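Local coordinates for putative nucleoprotein (Infectious salmon anemia virus, PDB 4EWC) that encapsidates the negative-strand viral RNA, shielding it from nucleases and forming the ribonucleoprotein that serves as template for transcription and replication, at residues A113-A118 with D317-K322; K280-N285 with T293-A298; K322-S327 with S333-I338. All coordinates share one frame; numbering follows the deposited sequence.

Interaction 1. Residues A113-A118 with D317-K322; sequences ANIEMA and DLMGMK
Ile115 and Met319 meet methyl to methyl, CG2 of the isoleucine lying 3.7 Å from CE of the selenomethionine, and they illustrate how two closely apposed backbones can meet through very few side-chain atoms. Ile115 has CG1 set between its backbone N and carbonyl carbon (chi1 49°), which turns CG2 to the side of the N, where it reaches Met319. Met319 leaves its backbone with CG beside the N, is straight at chi2 and bends at its last torsion (chi3 44°) to present CE. Just beyond, Gly320 has no side chain to hold the two backbones apart, and its CA comes within 5.3 Å of the CA of Ile115; Ile115 O faces Gly320 CA at 4.4 Å. At the other end of the contact Ala118 CB rests 3.7 Å from Asp317 OD1. The CB of Asp317 points away from 113-118, yet its end turns back, bringing OD1 up to the alanine methyl. This inner face is largely buried, whereas the far side of 113-118 is looser: Glu116 directs its CB away from the helix, and Met117 is exposed. Around the contact, Asp317 packs on Ile339 and Val343 of helix 334-346, from which Lys342 NZ also bonds Ala118 O. Leu318 packs against helix 369-381, so helix 315-326 touches that helix and helix 334-346 as well as the end of helix 96-114.

Interaction 2. Residues K280-N285 with T293-A298; sequences KMMRTN and TLAEGA
Met282 meets Ala295 and Met281 meets Ala298, two consecutive selenomethionines of helix 279-284 reaching two alanines of a turn with quite different conformations. Met282 folds: CG stands beside its backbone N (chi1 -57°), the chain bends at chi2 (-63°) and at chi3, and CE arrives 3.7 Å from Ala295 CB. Met281 instead extends through its first two torsions, with CG anti to the backbone N, but its last, near eclipsed, turns CE back, and CE stays a looser 4.5 Å from Ala298 CB. The two targets are the first and last residues of a type II beta turn, closed by a bond from Ala298 N to Ala295 O. Gly297 takes the third position of the turn with a positive phi of 69°, and both alanine CB atoms point toward the helix. Two helix carbonyls are satisfied locally. Lys280 O accepts both Thr284 N and, at 2.6 Å, Thr284 OG1, which approach from opposite faces of the carbonyl plane. Asn285 ND2 curls back to Met281 O at 2.7 Å, tilted somewhat out of the carbonyl plane, next to the end of the helix. Met281 is also packed on Phe107 and Ala111 of helix 96-114, and Thr293 OG1 bonds Asn517 of the second subunit. Across the interface itself, however, only apolar carbons meet. Its cohesion therefore rests on dispersion and burial, with little directional constraint across its small area.

Interaction 3. Residues K322-S327 with S333-I338; sequences KRIKNS and SKIFSI
Ser333 O, just ahead of the helix that brings Ile335 and Phe336 against Ile324, is gripped twice by Ser337: by OG at 3.3 Å and, weakly, by the backbone N. The hydroxyl comes in at 154° to the C=O bond, close to the carbonyl plane. Ser333 occupies the N-cap position, and both bonds lie in the first turn of the helix that follows, OG adding to the usual backbone bond. The contact proper is apolar and centred on Ile324, whose two branches part to meet different neighbours. With CG1 anti to the backbone N (chi1 -157°), the longer branch extends to Ile335, where Ile324 CD1 sits 3.5 Å from Ile335 CB and nearly as close to Ile335 CG2. The shorter branch turns to Phe336: Ile324 CG2 lies 3.6 Å from Phe336 CD2, at the edge of the ring and in its plane, so the methyl abuts the rim and does not cover a face. Phe336 likewise has CG anti to its backbone N, which casts the ring out beside Ile324. A single isoleucine thus wedges against two successive residues of the opposing helix. Helices 315-326 and 334-346 form a helical hairpin, running roughly antiparallel, with a short connection that is partly unmodelled. Lys325 takes its end away from this seam, bonding Asp363 O and making a cation-pi contact with Phe368. Phe336 packs further on Ile361, so the loop before helix 369-381 borders the hairpin.

How the interactions relate
Helix 315-326 is the common element: it supplies one side of interactions 1 and 3, which share Lys322 and have centres about 9 Å apart. Met321 CE, from interaction 1, packs 3.6 Å from Phe336 CZ of interaction 3. Interaction 2, about 11 Å from interaction 1 between centres, is tied to it at two points by probable hydrogen bonds, Asn114 ND2 to Ala298 O (3.0 Å) and Lys322 NZ to Asn285 O (2.9 Å). Met319 SE also packs on Met282 CE. The Lys322 bond equally joins interaction 2 to interaction 3, although their centres are about 18 Å apart. Interactions 1 and 2 are buried, whereas interaction 3 lies farther out, partly buried.

Interaction 1. Residues A113-A118 with D317-K322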
ATOM      1  N   ALA A 113      19.249 -22.507  20.267  1.00 68.25           N
ATOM      2  CA  ALA A 113      19.403 -23.942  20.025  1.00 65.04           C
ATOM      3  C   ALA A 113      19.747 -24.099  18.565  1.00 65.99           C
ATOM      4  O   ALA A 113      20.565 -24.935  18.182  1.00 62.34           O
ATOM      5  CB  ALA A 113      18.110 -24.671  20.326  1.00 67.69           C
ATOM      6  N   ASN A 114      19.092 -23.269  17.761  1.00 63.13           N
ATOM      7  CA  ASN A 114      19.192 -23.324  16.319  1.00 63.30           C
ATOM      8  C   ASN A 114      20.482 -22.730  15.767  1.00 65.46           C
ATOM      9  O   ASN A 114      20.984 -23.210  14.748  1.00 62.88           O
ATOM     10  CB  ASN A 114      17.965 -22.668  15.669  1.00 56.78           C
ATOM     11  CG  ASN A 114      16.737 -23.558  15.720  1.00 56.95           C
ATOM     12  OD1 ASN A 114      16.831 -24.767  15.505  1.00 59.77           O
ATOM     13  ND2 ASN A 114      15.581 -22.966  16.006  1.00 55.72           N
ATOM     14  N   ILE A 115      21.014 -21.698  16.426  1.00 65.82           N
ATOM     15  CA  ILE A 115      22.278 -21.116  15.981  1.00 67.94           C
ATOM     16  C   ILE A 115      23.440 -22.069  16.248  1.00 70.79           C
ATOM     17  O   ILE A 115      24.368 -22.156  15.447  1.00 74.44           O
ATOM     18  CB  ILE A 115      22.564 -19.706  16.561  1.00 66.36           C
ATOM     19  CG1 ILE A 115      22.365 -19.689  18.076  1.00 80.17           C
ATOM     20  CG2 ILE A 115      21.679 -18.662  15.897  1.00 63.82           C
ATOM     21  CD1 ILE A 115      23.651 -19.562  18.881  1.00 82.76           C
ATOM     22  N   GLU A 116      23.383 -22.808  17.352  1.00 68.30           N
ATOM     23  CA  GLU A 116      24.442 -23.771  17.644  1.00 67.46           C
ATOM     24  C   GLU A 116      24.388 -24.976  16.692  1.00 69.86           C
ATOM     25  O   GLU A 116      25.424 -25.538  16.327  1.00 71.47           O
ATOM     26  CB  GLU A 116      24.400 -24.207  19.117  1.00 61.38           C
HETATM   27  N   MSE A 117      23.179 -25.349  16.276  1.00 69.70           N
HETATM   28  CA  MSE A 117      22.996 -26.503  15.405  1.00 69.58           C
HETATM   29  C   MSE A 117      23.326 -26.217  13.932  1.00 71.97           C
HETATM   30  O   MSE A 117      23.368 -27.139  13.116  1.00 72.55           O
HETATM   31  CB  MSE A 117      21.548 -26.980  15.505  1.00 20.00           C
HETATM   32  CG  MSE A 117      21.178 -27.524  16.875  1.00 20.00           C
HETATM   33 SE   MSE A 117      22.237 -29.015  17.452  1.00 20.00          SE
HETATM   34  CE  MSE A 117      21.586 -30.330  16.168  1.00 20.00           C
ATOM     35  N   ALA A 118      23.575 -24.951  13.603  1.00 69.72           N
ATOM     36  CA  ALA A 118      24.060 -24.578  12.275  1.00 72.20           C
ATOM     37  C   ALA A 118      25.276 -25.412  11.827  1.00 73.98           C
ATOM     38  O   ALA A 118      25.453 -25.662  10.635  1.00 77.13           O
ATOM     39  CB  ALA A 118      24.381 -23.088  12.217  1.00 66.99           C
ATOM     40  N   ASP A 317      22.368 -18.674  10.549  1.00 53.82           N
ATOM     41  CA  ASP A 317      23.695 -19.131  10.130  1.00 54.69           C
ATOM     42  C   ASP A 317      24.733 -18.037  10.284  1.00 52.94           C
ATOM     43  O   ASP A 317      25.859 -18.316  10.628  1.00 54.94           O
ATOM     44  CB  ASP A 317      23.698 -19.556   8.664  1.00 56.33           C
ATOM     45  CG  ASP A 317      22.787 -20.723   8.384  1.00 59.24           C
ATOM     46  OD1 ASP A 317      22.657 -21.625   9.241  1.00 64.18           O
ATOM     47  OD2 ASP A 317      22.197 -20.733   7.289  1.00 65.03           O
ATOM     48  N   LEU A 318      24.342 -16.798  10.009  1.00 52.92           N
ATOM     49  CA  LEU A 318      25.282 -15.701   9.963  1.00 52.55           C
ATOM     50  C   LEU A 318      25.715 -15.364  11.369  1.00 58.86           C
ATOM     51  O   LEU A 318      26.879 -15.053  11.621  1.00 60.55           O
ATOM     52  CB  LEU A 318      24.670 -14.469   9.289  1.00 52.49           C
ATOM     53  CG  LEU A 318      24.118 -14.632   7.868  1.00 52.97           C
ATOM     54  CD1 LEU A 318      23.368 -13.391   7.429  1.00 56.49           C
ATOM     55  CD2 LEU A 318      25.220 -14.958   6.900  1.00 51.89           C
HETATM   56  N   MSE A 319      24.760 -15.413  12.287  1.00 59.98           N
HETATM   57  CA  MSE A 319      25.025 -15.097  13.679  1.00 58.88           C
HETATM   58  C   MSE A 319      25.935 -16.174  14.231  1.00 60.24           C
HETATM   59  O   MSE A 319      26.819 -15.908  15.046  1.00 60.91           O
HETATM   60  CB  MSE A 319      23.725 -15.082  14.473  1.00 58.81           C
HETATM   61  CG  MSE A 319      22.872 -13.857  14.298  1.00 59.72           C
HETATM   62 SE   MSE A 319      21.138 -14.221  15.131  0.70 63.59          SE
HETATM   63  CE  MSE A 319      21.826 -15.050  16.756  1.00 68.19           C
ATOM     64  N   GLY A 320      25.696 -17.401  13.787  1.00 56.07           N
ATOM     65  CA  GLY A 320      26.540 -18.514  14.170  1.00 63.04           C
ATOM     66  C   GLY A 320      27.971 -18.285  13.697  1.00 66.37           C
ATOM     67  O   GLY A 320      28.928 -18.597  14.409  1.00 66.28           O
HETATM   68  N   MSE A 321      28.102 -17.728  12.493  1.00 63.10           N
HETATM   69  CA  MSE A 321      29.393 -17.456  11.881  1.00 62.32           C
HETATM   70  C   MSE A 321      30.129 -16.320  12.581  1.00 66.46           C
HETATM   71  O   MSE A 321      31.351 -16.356  12.699  1.00 67.69           O
HETATM   72  CB  MSE A 321      29.246 -17.136  10.390  1.00 56.24           C
HETATM   73  CG  MSE A 321      29.162 -18.348   9.497  1.00 58.78           C
HETATM   74 SE   MSE A 321      28.862 -17.939   7.598  0.65 55.58          SE
HETATM   75  CE  MSE A 321      30.589 -17.064   7.248  1.00 66.12           C
ATOM     76  N   LYS A 322      29.392 -15.312  13.034  1.00 63.58           N
ATOM     77  CA  LYS A 322      29.997 -14.157  13.704  1.00 67.86           C
ATOM     78  C   LYS A 322      30.453 -14.546  15.106  1.00 74.11           C
ATOM     79  O   LYS A 322      31.524 -14.135  15.564  1.00 75.29           O
ATOM     80  CB  LYS A 322      28.998 -12.988  13.756  1.00 61.54           C
ATOM     81  CG  LYS A 322      29.454 -11.765  14.516  1.00 59.93           C
ATOM     82  CD  LYS A 322      28.330 -10.739  14.623  1.00 57.50           C
ATOM     83  CE  LYS A 322      28.831  -9.429  15.189  1.00 57.52           C
ATOM     84  NZ  LYS A 322      27.773  -8.380  15.227  1.00 66.27           N
TER

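Interaction 2. Residues K280-N285 with T293-A298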
ATOM      1  N   LYS A 280      15.220  -7.411  19.075  1.00 53.51           N
ATOM      2  CA  LYS A 280      16.063  -7.479  20.249  1.00 58.20           C
ATOM      3  C   LYS A 280      17.196  -8.482  20.087  1.00 59.62           C
ATOM      4  O   LYS A 280      18.308  -8.228  20.518  1.00 64.06           O
ATOM      5  CB  LYS A 280      15.228  -7.832  21.483  1.00 63.29           C
ATOM      6  CG  LYS A 280      16.048  -7.963  22.759  1.00 66.98           C
ATOM      7  CD  LYS A 280      15.228  -7.598  23.999  1.00 78.78           C
ATOM      8  CE  LYS A 280      16.057  -7.734  25.269  1.00 87.80           C
ATOM      9  NZ  LYS A 280      17.285  -6.874  25.260  1.00 93.04           N
HETATM   10  N   MSE A 281      16.916  -9.620  19.470  1.00 56.22           N
HETATM   11  CA  MSE A 281      17.922 -10.656  19.327  1.00 56.50           C
HETATM   12  C   MSE A 281      19.024 -10.211  18.387  1.00 60.27           C
HETATM   13  O   MSE A 281      20.206 -10.425  18.654  1.00 63.21           O
HETATM   14  CB  MSE A 281      17.304 -11.949  18.809  1.00 52.45           C
HETATM   15  CG  MSE A 281      18.332 -12.976  18.396  1.00 53.13           C
HETATM   16 SE   MSE A 281      17.488 -14.424  17.443  0.69 57.37          SE
HETATM   17  CE  MSE A 281      15.811 -13.509  17.029  1.00 60.11           C
HETATM   18  N   MSE A 282      18.633  -9.602  17.276  1.00 58.74           N
HETATM   19  CA  MSE A 282      19.602  -9.114  16.312  1.00 56.87           C
HETATM   20  C   MSE A 282      20.477  -8.047  16.967  1.00 61.12           C
HETATM   21  O   MSE A 282      21.709  -8.085  16.838  1.00 60.22           O
HETATM   22  CB  MSE A 282      18.895  -8.553  15.072  1.00 55.85           C
HETATM   23  CG  MSE A 282      17.970  -9.538  14.392  1.00 53.67           C
HETATM   24 SE   MSE A 282      19.055 -11.035  13.762  0.75 62.10          SE
HETATM   25  CE  MSE A 282      18.235 -12.410  14.763  1.00 54.34           C
ATOM     26  N   ARG A 283      19.843  -7.112  17.682  1.00 57.43           N
ATOM     27  CA  ARG A 283      20.589  -6.045  18.360  1.00 60.66           C
ATOM     28  C   ARG A 283      21.573  -6.599  19.396  1.00 60.32           C
ATOM     29  O   ARG A 283      22.693  -6.105  19.518  1.00 66.55           O
ATOM     30  CB  ARG A 283      19.660  -4.996  18.980  1.00 54.70           C
ATOM     31  CG  ARG A 283      19.077  -3.998  17.979  1.00 58.78           C
ATOM     32  CD  ARG A 283      18.066  -3.054  18.627  1.00 59.40           C
ATOM     33  NE  ARG A 283      17.586  -2.032  17.694  1.00 63.87           N
ATOM     34  CZ  ARG A 283      16.367  -1.492  17.735  1.00 70.67           C
ATOM     35  NH1 ARG A 283      15.496  -1.879  18.665  1.00 66.52           N
ATOM     36  NH2 ARG A 283      16.014  -0.568  16.840  1.00 65.76           N
ATOM     37  N   THR A 284      21.159  -7.644  20.102  1.00 55.73           N
ATOM     38  CA  THR A 284      21.947  -8.261  21.164  1.00 58.86           C
ATOM     39  C   THR A 284      23.119  -9.033  20.583  1.00 61.95           C
ATOM     40  O   THR A 284      24.097  -9.320  21.272  1.00 63.66           O
ATOM     41  CB  THR A 284      21.063  -9.232  21.990  1.00 63.42           C
ATOM     42  OG1 THR A 284      19.946  -8.515  22.519  1.00 66.56           O
ATOM     43  CG2 THR A 284      21.819  -9.865  23.140  1.00 63.38           C
ATOM     44  N   ASN A 285      23.018  -9.375  19.305  1.00 62.74           N
ATOM     45  CA  ASN A 285      24.100 -10.082  18.635  1.00 60.70           C
ATOM     46  C   ASN A 285      24.929  -9.150  17.764  1.00 59.44           C
ATOM     47  O   ASN A 285      25.852  -9.582  17.082  1.00 56.16           O
ATOM     48  CB  ASN A 285      23.559 -11.259  17.825  1.00 63.19           C
ATOM     49  CG  ASN A 285      23.147 -12.426  18.702  1.00 63.81           C
ATOM     50  OD1 ASN A 285      23.825 -13.457  18.744  1.00 65.05           O
ATOM     51  ND2 ASN A 285      22.035 -12.265  19.423  1.00 60.50           N
ATOM     52  N   THR A 293      14.388  -9.053   9.288  1.00 48.79           N
ATOM     53  CA  THR A 293      13.649  -9.761   8.247  1.00 44.19           C
ATOM     54  C   THR A 293      14.344 -11.045   7.787  1.00 41.83           C
ATOM     55  O   THR A 293      13.725 -11.903   7.173  1.00 48.34           O
ATOM     56  CB  THR A 293      13.310  -8.854   7.032  1.00 47.88           C
ATOM     57  OG1 THR A 293      14.502  -8.515   6.315  1.00 47.71           O
ATOM     58  CG2 THR A 293      12.600  -7.570   7.499  1.00 48.29           C
ATOM     59  N   LEU A 294      15.617 -11.193   8.125  1.00 42.58           N
ATOM     60  CA  LEU A 294      16.350 -12.406   7.810  1.00 40.71           C
ATOM     61  C   LEU A 294      16.259 -13.460   8.909  1.00 42.01           C
ATOM     62  O   LEU A 294      16.936 -14.494   8.835  1.00 41.01           O
ATOM     63  CB  LEU A 294      17.819 -12.092   7.539  1.00 42.84           C
ATOM     64  CG  LEU A 294      18.053 -11.020   6.474  1.00 44.95           C
ATOM     65  CD1 LEU A 294      19.539 -10.699   6.390  1.00 40.79           C
ATOM     66  CD2 LEU A 294      17.468 -11.436   5.130  1.00 38.60           C
ATOM     67  N   ALA A 295      15.417 -13.213   9.912  1.00 41.77           N
ATOM     68  CA  ALA A 295      15.319 -14.124  11.044  1.00 41.87           C
ATOM     69  C   ALA A 295      13.996 -14.892  11.114  1.00 44.65           C
ATOM     70  O   ALA A 295      13.620 -15.352  12.193  1.00 47.27           O
ATOM     71  CB  ALA A 295      15.557 -13.381  12.337  1.00 38.94           C
ATOM     72  N   GLU A 296      13.297 -15.040   9.987  1.00 40.33           N
ATOM     73  CA  GLU A 296      12.039 -15.780   9.994  1.00 44.30           C
ATOM     74  C   GLU A 296      12.224 -17.190  10.570  1.00 46.10           C
ATOM     75  O   GLU A 296      13.222 -17.841  10.309  1.00 47.21           O
ATOM     76  CB  GLU A 296      11.389 -15.824   8.601  1.00 43.11           C
ATOM     77  CG  GLU A 296      11.946 -16.865   7.648  1.00 42.80           C
ATOM     78  CD  GLU A 296      11.515 -16.625   6.207  1.00 47.27           C
ATOM     79  OE1 GLU A 296      10.635 -17.368   5.674  1.00 42.01           O
ATOM     80  OE2 GLU A 296      12.063 -15.668   5.614  1.00 42.74           O
ATOM     81  N   GLY A 297      11.288 -17.628  11.401  1.00 41.41           N
ATOM     82  CA  GLY A 297      11.275 -18.996  11.893  1.00 41.32           C
ATOM     83  C   GLY A 297      12.388 -19.365  12.847  1.00 48.11           C
ATOM     84  O   GLY A 297      12.574 -20.543  13.165  1.00 48.14           O
ATOM     85  N   ALA A 298      13.129 -18.359  13.304  1.00 47.10           N
ATOM     86  CA  ALA A 298      14.179 -18.532  14.320  1.00 48.76           C
ATOM     87  C   ALA A 298      13.801 -19.423  15.543  1.00 53.16           C
ATOM     88  O   ALA A 298      14.662 -20.087  16.124  1.00 53.33           O
ATOM     89  CB  ALA A 298      14.672 -17.176  14.778  1.00 45.33           C
TER

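Interaction 3. Residues K322-S327 with S333-I338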
ATOM      1  N   LYS A 322      29.392 -15.312  13.034  1.00 63.58           N
ATOM      2  CA  LYS A 322      29.997 -14.157  13.704  1.00 67.86           C
ATOM      3  C   LYS A 322      30.453 -14.546  15.106  1.00 74.11           C
ATOM      4  O   LYS A 322      31.524 -14.135  15.564  1.00 75.29           O
ATOM      5  CB  LYS A 322      28.998 -12.988  13.756  1.00 61.54           C
ATOM      6  CG  LYS A 322      29.454 -11.765  14.516  1.00 59.93           C
ATOM      7  CD  LYS A 322      28.330 -10.739  14.623  1.00 57.50           C
ATOM      8  CE  LYS A 322      28.831  -9.429  15.189  1.00 57.52           C
ATOM      9  NZ  LYS A 322      27.773  -8.380  15.227  1.00 66.27           N
ATOM     10  N   ARG A 323      29.628 -15.353  15.773  1.00 74.59           N
ATOM     11  CA  ARG A 323      29.872 -15.757  17.154  1.00 75.04           C
ATOM     12  C   ARG A 323      31.123 -16.608  17.238  1.00 78.54           C
ATOM     13  O   ARG A 323      31.962 -16.432  18.118  1.00 81.73           O
ATOM     14  CB  ARG A 323      28.685 -16.551  17.674  1.00 75.76           C
ATOM     15  CG  ARG A 323      28.876 -17.131  19.054  1.00 76.75           C
ATOM     16  CD  ARG A 323      27.698 -18.027  19.428  1.00 89.71           C
ATOM     17  NE  ARG A 323      26.408 -17.412  19.117  1.00 90.32           N
ATOM     18  CZ  ARG A 323      25.796 -16.503  19.880  1.00 96.03           C
ATOM     19  NH1 ARG A 323      26.355 -16.084  21.011  1.00 90.05           N
ATOM     20  NH2 ARG A 323      24.620 -16.003  19.509  1.00 86.84           N
ATOM     21  N   ILE A 324      31.231 -17.539  16.302  1.00 77.46           N
ATOM     22  CA  ILE A 324      32.405 -18.384  16.175  1.00 78.81           C
ATOM     23  C   ILE A 324      33.610 -17.612  15.610  1.00 82.45           C
ATOM     24  O   ILE A 324      34.744 -18.081  15.687  1.00 82.39           O
ATOM     25  CB  ILE A 324      32.096 -19.587  15.274  1.00 79.65           C
ATOM     26  CG1 ILE A 324      33.053 -20.740  15.572  1.00 90.01           C
ATOM     27  CG2 ILE A 324      32.135 -19.180  13.808  1.00 78.26           C
ATOM     28  CD1 ILE A 324      32.567 -22.084  15.071  1.00 86.59           C
ATOM     29  N   LYS A 325      33.365 -16.432  15.045  1.00 81.18           N
ATOM     30  CA  LYS A 325      34.459 -15.590  14.562  1.00 81.39           C
ATOM     31  C   LYS A 325      35.203 -14.983  15.745  1.00 84.17           C
ATOM     32  O   LYS A 325      36.403 -14.737  15.669  1.00 91.54           O
ATOM     33  CB  LYS A 325      33.944 -14.490  13.617  1.00 80.73           C
ATOM     34  CG  LYS A 325      34.989 -13.468  13.143  1.00 75.58           C
ATOM     35  CD  LYS A 325      36.051 -14.094  12.257  1.00 69.50           C
ATOM     36  CE  LYS A 325      37.064 -13.051  11.801  1.00 77.75           C
ATOM     37  NZ  LYS A 325      37.647 -12.290  12.939  1.00 83.56           N
ATOM     38  N   ASN A 326      34.485 -14.756  16.840  1.00 86.75           N
ATOM     39  CA  ASN A 326      35.070 -14.198  18.058  1.00 90.43           C
ATOM     40  C   ASN A 326      35.511 -15.285  19.053  1.00 95.97           C
ATOM     41  O   ASN A 326      36.713 -15.491  19.257  1.00 99.11           O
ATOM     42  CB  ASN A 326      34.089 -13.229  18.712  1.00 90.61           C
ATOM     43  CG  ASN A 326      33.586 -12.167  17.743  1.00 93.53           C
ATOM     44  OD1 ASN A 326      34.316 -11.728  16.847  1.00 90.49           O
ATOM     45  ND2 ASN A 326      32.331 -11.753  17.918  1.00 88.04           N
ATOM     46  N   SER A 327      34.539 -15.967  19.662  1.00 92.25           N
ATOM     47  CA  SER A 327      34.808 -17.093  20.563  1.00 92.92           C
ATOM     48  C   SER A 327      35.739 -16.727  21.715  1.00 95.53           C
ATOM     49  O   SER A 327      36.893 -17.161  21.747  1.00102.80           O
ATOM     50  CB  SER A 327      35.390 -18.285  19.790  1.00 86.93           C
ATOM     51  OG  SER A 327      34.547 -18.655  18.722  1.00 84.29           O
ATOM     52  N   SER A 333      36.981 -23.274  13.483  1.00 87.24           N
ATOM     53  CA  SER A 333      37.580 -23.347  12.142  1.00 83.21           C
ATOM     54  C   SER A 333      36.831 -24.268  11.177  1.00 84.92           C
ATOM     55  O   SER A 333      36.478 -23.855  10.071  1.00 84.15           O
ATOM     56  CB  SER A 333      39.060 -23.753  12.208  1.00 81.03           C
ATOM     57  N   LYS A 334      36.612 -25.515  11.593  1.00 82.47           N
ATOM     58  CA  LYS A 334      35.877 -26.494  10.798  1.00 78.08           C
ATOM     59  C   LYS A 334      34.394 -26.148  10.721  1.00 79.14           C
ATOM     60  O   LYS A 334      33.785 -26.225   9.657  1.00 79.78           O
ATOM     61  CB  LYS A 334      36.041 -27.893  11.390  1.00 74.79           C
ATOM     62  N   ILE A 335      33.821 -25.775  11.860  1.00 80.97           N
ATOM     63  CA  ILE A 335      32.424 -25.384  11.923  1.00 79.26           C
ATOM     64  C   ILE A 335      32.159 -24.203  10.994  1.00 73.32           C
ATOM     65  O   ILE A 335      31.243 -24.245  10.176  1.00 71.23           O
ATOM     66  CB  ILE A 335      32.013 -25.054  13.369  1.00 84.10           C
ATOM     67  CG1 ILE A 335      32.219 -26.276  14.261  1.00 80.77           C
ATOM     68  CG2 ILE A 335      30.559 -24.586  13.435  1.00 81.56           C
ATOM     69  CD1 ILE A 335      31.867 -26.035  15.713  1.00 89.12           C
ATOM     70  N   PHE A 336      32.981 -23.166  11.112  1.00 74.01           N
ATOM     71  CA  PHE A 336      32.912 -22.000  10.229  1.00 72.00           C
ATOM     72  C   PHE A 336      32.789 -22.409   8.753  1.00 70.44           C
ATOM     73  O   PHE A 336      31.981 -21.856   8.019  1.00 70.34           O
ATOM     74  CB  PHE A 336      34.140 -21.120  10.440  1.00 65.05           C
ATOM     75  CG  PHE A 336      34.039 -19.765   9.811  1.00 63.05           C
ATOM     76  CD1 PHE A 336      34.407 -19.570   8.492  1.00 62.56           C
ATOM     77  CD2 PHE A 336      33.608 -18.674  10.547  1.00 67.00           C
ATOM     78  CE1 PHE A 336      34.334 -18.314   7.907  1.00 65.93           C
ATOM     79  CE2 PHE A 336      33.525 -17.410   9.966  1.00 67.17           C
ATOM     80  CZ  PHE A 336      33.892 -17.229   8.643  1.00 65.75           C
ATOM     81  N   SER A 337      33.581 -23.388   8.328  1.00 69.82           N
ATOM     82  CA  SER A 337      33.510 -23.893   6.957  1.00 72.76           C
ATOM     83  C   SER A 337      32.189 -24.617   6.654  1.00 69.27           C
ATOM     84  O   SER A 337      31.723 -24.636   5.514  1.00 62.77           O
ATOM     85  CB  SER A 337      34.683 -24.833   6.672  1.00 64.92           C
ATOM     86  OG  SER A 337      35.914 -24.174   6.874  1.00 68.57           O
ATOM     87  N   ILE A 338      31.599 -25.223   7.677  1.00 65.51           N
ATOM     88  CA  ILE A 338      30.367 -25.964   7.495  1.00 70.80           C
ATOM     89  C   ILE A 338      29.203 -25.015   7.322  1.00 69.74           C
ATOM     90  O   ILE A 338      28.314 -25.244   6.497  1.00 69.11           O
ATOM     91  CB  ILE A 338      30.071 -26.834   8.707  1.00 72.60           C
ATOM     92  CG1 ILE A 338      31.198 -27.840   8.907  1.00 71.79           C
ATOM     93  CG2 ILE A 338      28.719 -27.526   8.548  1.00 73.78           C
ATOM     94  CD1 ILE A 338      31.052 -28.653  10.163  1.00 74.71           C
TER